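Local coordinates for periplasmic binding protein/LacI transcriptional regulator (Brachyspira murdochii, PDB 4KQC) that probably binds a carbohydrate as the solute-binding component of a bacterial ABC transporter, at residues I79-D93 and I96-S110. Residues are numbered along the deposited sequence; the frame is centred on the assembly and turned at random.
Sequences IKRIKEKNIPLIGFD and ILPDQAQGAVLATAS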
# COMPACT_ATOMS: atom_id res chain seq x y z
N ILE A 79 -6.11 6.87 21.76
CA ILE A 79 -7.35 7.25 21.07
C ILE A 79 -8.47 7.50 22.08
O ILE A 79 -9.24 8.47 21.99
CB ILE A 79 -7.73 6.20 20.02
CG1 ILE A 79 -6.72 6.18 18.91
CG2 ILE A 79 -9.15 6.46 19.47
CD1 ILE A 79 -6.76 4.90 18.12
N LYS A 80 -8.50 6.69 23.13
CA LYS A 80 -9.46 6.91 24.21
C LYS A 80 -9.29 8.27 24.84
O LYS A 80 -10.29 9.00 25.12
CB LYS A 80 -9.36 5.78 25.27
CG LYS A 80 -10.41 5.93 26.33
CD LYS A 80 -10.68 4.60 26.96
CE LYS A 80 -11.59 4.76 28.15
NZ LYS A 80 -11.65 3.45 28.86
N ARG A 81 -8.04 8.67 25.09
CA ARG A 81 -7.76 10.00 25.66
C ARG A 81 -8.16 11.14 24.71
O ARG A 81 -8.71 12.15 25.13
CB ARG A 81 -6.27 10.04 26.19
CG ARG A 81 -5.84 11.28 26.95
CD ARG A 81 -4.68 10.97 27.90
NE ARG A 81 -3.44 10.86 27.18
CZ ARG A 81 -2.56 11.86 27.02
NH1 ARG A 81 -1.46 11.67 26.27
NH2 ARG A 81 -2.80 13.05 27.54
N ILE A 82 -7.80 10.98 23.45
CA ILE A 82 -8.21 11.95 22.39
C ILE A 82 -9.71 12.16 22.44
O ILE A 82 -10.21 13.29 22.37
CB ILE A 82 -7.71 11.48 21.02
CG1 ILE A 82 -6.18 11.67 20.88
CG2 ILE A 82 -8.45 12.23 19.93
CD1 ILE A 82 -5.55 10.94 19.69
N LYS A 83 -10.44 11.05 22.51
CA LYS A 83 -11.92 11.09 22.51
C LYS A 83 -12.41 11.86 23.73
O LYS A 83 -13.21 12.78 23.61
CB LYS A 83 -12.51 9.68 22.44
CG LYS A 83 -14.02 9.70 22.28
CD LYS A 83 -14.59 8.31 22.34
CE LYS A 83 -15.95 8.36 21.69
NZ LYS A 83 -16.62 7.05 21.74
N GLU A 84 -11.85 11.55 24.91
CA GLU A 84 -12.23 12.27 26.11
C GLU A 84 -11.95 13.76 26.07
O GLU A 84 -12.77 14.57 26.51
CB GLU A 84 -11.50 11.62 27.28
CG GLU A 84 -11.96 12.14 28.65
CD GLU A 84 -11.31 13.42 29.12
OE1 GLU A 84 -10.26 13.82 28.56
OE2 GLU A 84 -11.87 14.01 30.10
N LYS A 85 -10.81 14.13 25.50
CA LYS A 85 -10.40 15.53 25.38
C LYS A 85 -11.15 16.26 24.26
O LYS A 85 -10.98 17.46 24.08
CB LYS A 85 -8.87 15.66 25.15
CG LYS A 85 -8.08 15.25 26.37
CD LYS A 85 -6.60 15.14 26.07
CE LYS A 85 -5.94 16.51 25.90
NZ LYS A 85 -5.81 17.24 27.20
N ASN A 86 -11.95 15.54 23.50
CA ASN A 86 -12.68 16.13 22.36
C ASN A 86 -11.78 16.83 21.36
O ASN A 86 -12.20 17.85 20.75
CB ASN A 86 -13.80 17.09 22.85
CG ASN A 86 -14.89 16.37 23.61
OD1 ASN A 86 -15.26 16.76 24.74
ND2 ASN A 86 -15.40 15.31 23.02
N ILE A 87 -10.61 16.27 21.13
CA ILE A 87 -9.71 16.72 20.03
C ILE A 87 -10.16 16.05 18.71
O ILE A 87 -10.23 14.83 18.65
CB ILE A 87 -8.27 16.37 20.33
CG1 ILE A 87 -7.75 17.09 21.60
CG2 ILE A 87 -7.38 16.73 19.15
CD1 ILE A 87 -6.47 16.46 22.16
N PRO A 88 -10.45 16.80 17.67
CA PRO A 88 -10.80 16.17 16.42
C PRO A 88 -9.67 15.31 15.89
O PRO A 88 -8.52 15.73 15.86
CB PRO A 88 -11.04 17.35 15.49
CG PRO A 88 -11.38 18.49 16.38
CD PRO A 88 -10.70 18.25 17.67
N LEU A 89 -10.04 14.09 15.49
CA LEU A 89 -9.10 13.07 15.05
C LEU A 89 -9.40 12.66 13.60
O LEU A 89 -10.50 12.24 13.31
CB LEU A 89 -9.15 11.84 16.00
CG LEU A 89 -8.22 10.71 15.67
CD1 LEU A 89 -6.72 11.09 15.69
CD2 LEU A 89 -8.53 9.54 16.59
N ILE A 90 -8.36 12.73 12.78
CA ILE A 90 -8.42 12.37 11.36
C ILE A 90 -7.44 11.24 11.17
O ILE A 90 -6.28 11.34 11.63
CB ILE A 90 -7.98 13.57 10.50
CG1 ILE A 90 -8.92 14.78 10.69
CG2 ILE A 90 -7.81 13.25 9.01
CD1 ILE A 90 -10.37 14.48 10.49
N GLY A 91 -7.83 10.19 10.47
CA GLY A 91 -6.83 9.22 10.00
C GLY A 91 -6.25 9.63 8.64
O GLY A 91 -6.93 10.29 7.79
N PHE A 92 -5.05 9.16 8.35
CA PHE A 92 -4.52 9.28 7.03
C PHE A 92 -3.65 8.12 6.64
O PHE A 92 -3.15 7.41 7.50
CB PHE A 92 -3.91 10.66 6.76
CG PHE A 92 -2.58 10.90 7.39
CD1 PHE A 92 -2.49 10.99 8.74
CD2 PHE A 92 -1.43 11.07 6.64
CE1 PHE A 92 -1.29 11.25 9.35
CE2 PHE A 92 -0.22 11.34 7.23
CZ PHE A 92 -0.14 11.42 8.62
N ASP A 93 -3.48 7.89 5.34
CA ASP A 93 -2.82 6.64 4.89
C ASP A 93 -3.60 5.44 5.52
O ASP A 93 -4.84 5.48 5.55
CB ASP A 93 -1.31 6.67 5.26
CG ASP A 93 -0.53 5.61 4.58
OD1 ASP A 93 -0.31 5.75 3.34
OD2 ASP A 93 -0.17 4.63 5.24
N ILE A 96 -6.21 4.65 11.41
CA ILE A 96 -6.37 3.99 12.71
C ILE A 96 -7.09 2.67 12.41
O ILE A 96 -8.09 2.67 11.65
CB ILE A 96 -7.27 4.81 13.63
CG1 ILE A 96 -6.62 6.09 14.10
CG2 ILE A 96 -7.63 4.02 14.89
CD1 ILE A 96 -6.72 7.25 13.19
N LEU A 97 -6.63 1.57 12.96
CA LEU A 97 -7.34 0.30 12.69
C LEU A 97 -8.75 0.42 13.19
O LEU A 97 -8.99 0.94 14.26
CB LEU A 97 -6.72 -0.89 13.43
CG LEU A 97 -5.44 -1.50 12.92
CD1 LEU A 97 -5.03 -2.63 13.91
CD2 LEU A 97 -5.55 -2.03 11.51
N PRO A 98 -9.74 -0.12 12.43
CA PRO A 98 -11.11 0.11 12.79
C PRO A 98 -11.50 -0.34 14.19
O PRO A 98 -12.29 0.31 14.88
CB PRO A 98 -11.89 -0.69 11.71
CG PRO A 98 -10.98 -0.63 10.54
CD PRO A 98 -9.60 -0.74 11.09
N ASP A 99 -10.96 -1.47 14.62
CA ASP A 99 -11.24 -1.97 15.95
C ASP A 99 -10.56 -1.20 17.07
O ASP A 99 -10.75 -1.55 18.26
CB ASP A 99 -11.01 -3.52 16.04
CG ASP A 99 -9.52 -3.94 16.03
OD1 ASP A 99 -8.61 -3.11 16.16
OD2 ASP A 99 -9.29 -5.16 15.90
N GLN A 100 -9.79 -0.18 16.74
CA GLN A 100 -9.18 0.71 17.73
C GLN A 100 -9.84 2.08 17.75
O GLN A 100 -9.51 2.89 18.62
CB GLN A 100 -7.69 0.90 17.48
CG GLN A 100 -6.91 -0.40 17.61
CD GLN A 100 -5.40 -0.24 17.60
OE1 GLN A 100 -4.87 0.86 17.74
NE2 GLN A 100 -4.71 -1.34 17.34
N ALA A 101 -10.64 2.41 16.75
CA ALA A 101 -11.04 3.79 16.57
C ALA A 101 -12.02 4.33 17.61
O ALA A 101 -12.11 5.55 17.81
CB ALA A 101 -11.65 3.96 15.16
N GLN A 102 -12.80 3.46 18.25
CA GLN A 102 -13.68 3.86 19.34
C GLN A 102 -14.64 5.03 19.01
O GLN A 102 -14.97 5.84 19.89
CB GLN A 102 -12.80 4.18 20.58
CG GLN A 102 -12.03 2.99 21.15
CD GLN A 102 -10.93 3.41 22.13
OE1 GLN A 102 -11.18 3.74 23.28
NE2 GLN A 102 -9.71 3.43 21.66
N GLY A 103 -15.09 5.11 17.76
CA GLY A 103 -16.00 6.18 17.39
C GLY A 103 -15.39 7.53 17.31
O GLY A 103 -16.14 8.49 17.30
N ALA A 104 -14.07 7.63 17.43
CA ALA A 104 -13.41 8.94 17.54
C ALA A 104 -12.85 9.48 16.20
O ALA A 104 -12.44 10.66 16.12
CB ALA A 104 -12.32 8.88 18.58
N VAL A 105 -12.79 8.62 15.18
CA VAL A 105 -12.16 9.03 13.95
C VAL A 105 -13.23 9.68 13.05
O VAL A 105 -14.12 9.01 12.57
CB VAL A 105 -11.45 7.86 13.24
CG1 VAL A 105 -10.87 8.34 11.90
CG2 VAL A 105 -10.41 7.25 14.17
N LEU A 106 -13.08 10.97 12.79
CA LEU A 106 -14.07 11.69 12.02
C LEU A 106 -14.09 11.41 10.52
O LEU A 106 -15.17 11.45 9.89
CB LEU A 106 -13.90 13.19 12.26
CG LEU A 106 -14.21 13.74 13.65
CD1 LEU A 106 -13.71 15.17 13.77
CD2 LEU A 106 -15.70 13.74 13.87
N ALA A 107 -12.91 11.21 9.97
CA ALA A 107 -12.67 11.03 8.56
C ALA A 107 -11.23 10.60 8.39
O ALA A 107 -10.39 10.80 9.30
CB ALA A 107 -12.94 12.31 7.82
N THR A 108 -10.96 10.00 7.22
CA THR A 108 -9.62 9.51 6.85
C THR A 108 -9.36 9.92 5.41
O THR A 108 -10.28 9.90 4.55
CB THR A 108 -9.57 7.99 7.00
OG1 THR A 108 -9.77 7.66 8.39
CG2 THR A 108 -8.32 7.40 6.55
N ALA A 109 -8.13 10.33 5.15
CA ALA A 109 -7.66 10.51 3.76
C ALA A 109 -6.69 9.38 3.38
O ALA A 109 -5.63 9.26 3.98
CB ALA A 109 -6.98 11.83 3.62
N SER A 110 -7.02 8.59 2.36
CA SER A 110 -6.21 7.44 2.02
C SER A 110 -6.48 6.92 0.66
O SER A 110 -7.51 7.23 0.08
CB SER A 110 -6.51 6.28 2.97
OG SER A 110 -7.81 5.81 2.85
O HOH W 1 -12.69 13.09 16.81
O HOH W 2 -7.24 4.05 5.54
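The extended chain of K83 runs alongside the turn 101-104 and gives its NZ to Q102 O at 2.8 Å, where helix 76-84 meets the loop that leads into strand 105-110. The two segments belong to one alpha/beta lobe of the periplasmic binding protein fold, with strands 89-92 and 105-110 parallel neighbours in its sheet. With CG anti to the carbonyl carbon (chi1 -64°), Q102 reaches back over the helix: OE1 lies 3.4 Å from K80 CB, while NE2 bonds Q100 O and T76 O. Without the amide, as with an alanine here, the carbonyls of Q100 and T76 would probably lose their shared donor and the turn part of its tie to the helix. Between helix and loop, I79 and I96 run side by side but point opposite ways, the methyls I79 CD1 and I96 CG2 tightly packed at 3.5 Å; branched, apolar chains suit this filling between helix and sheet. L89 continues the layer, its CD2 3.8 Å from V105 CG2. G91 lets the strands come close, since a CB there would clash with T108 OG1. On the sheet's other face I90 and F92 pack against helix 273-288. G91 N bonds A107 O, and G91 O accepts A109 N at 2.9 Å.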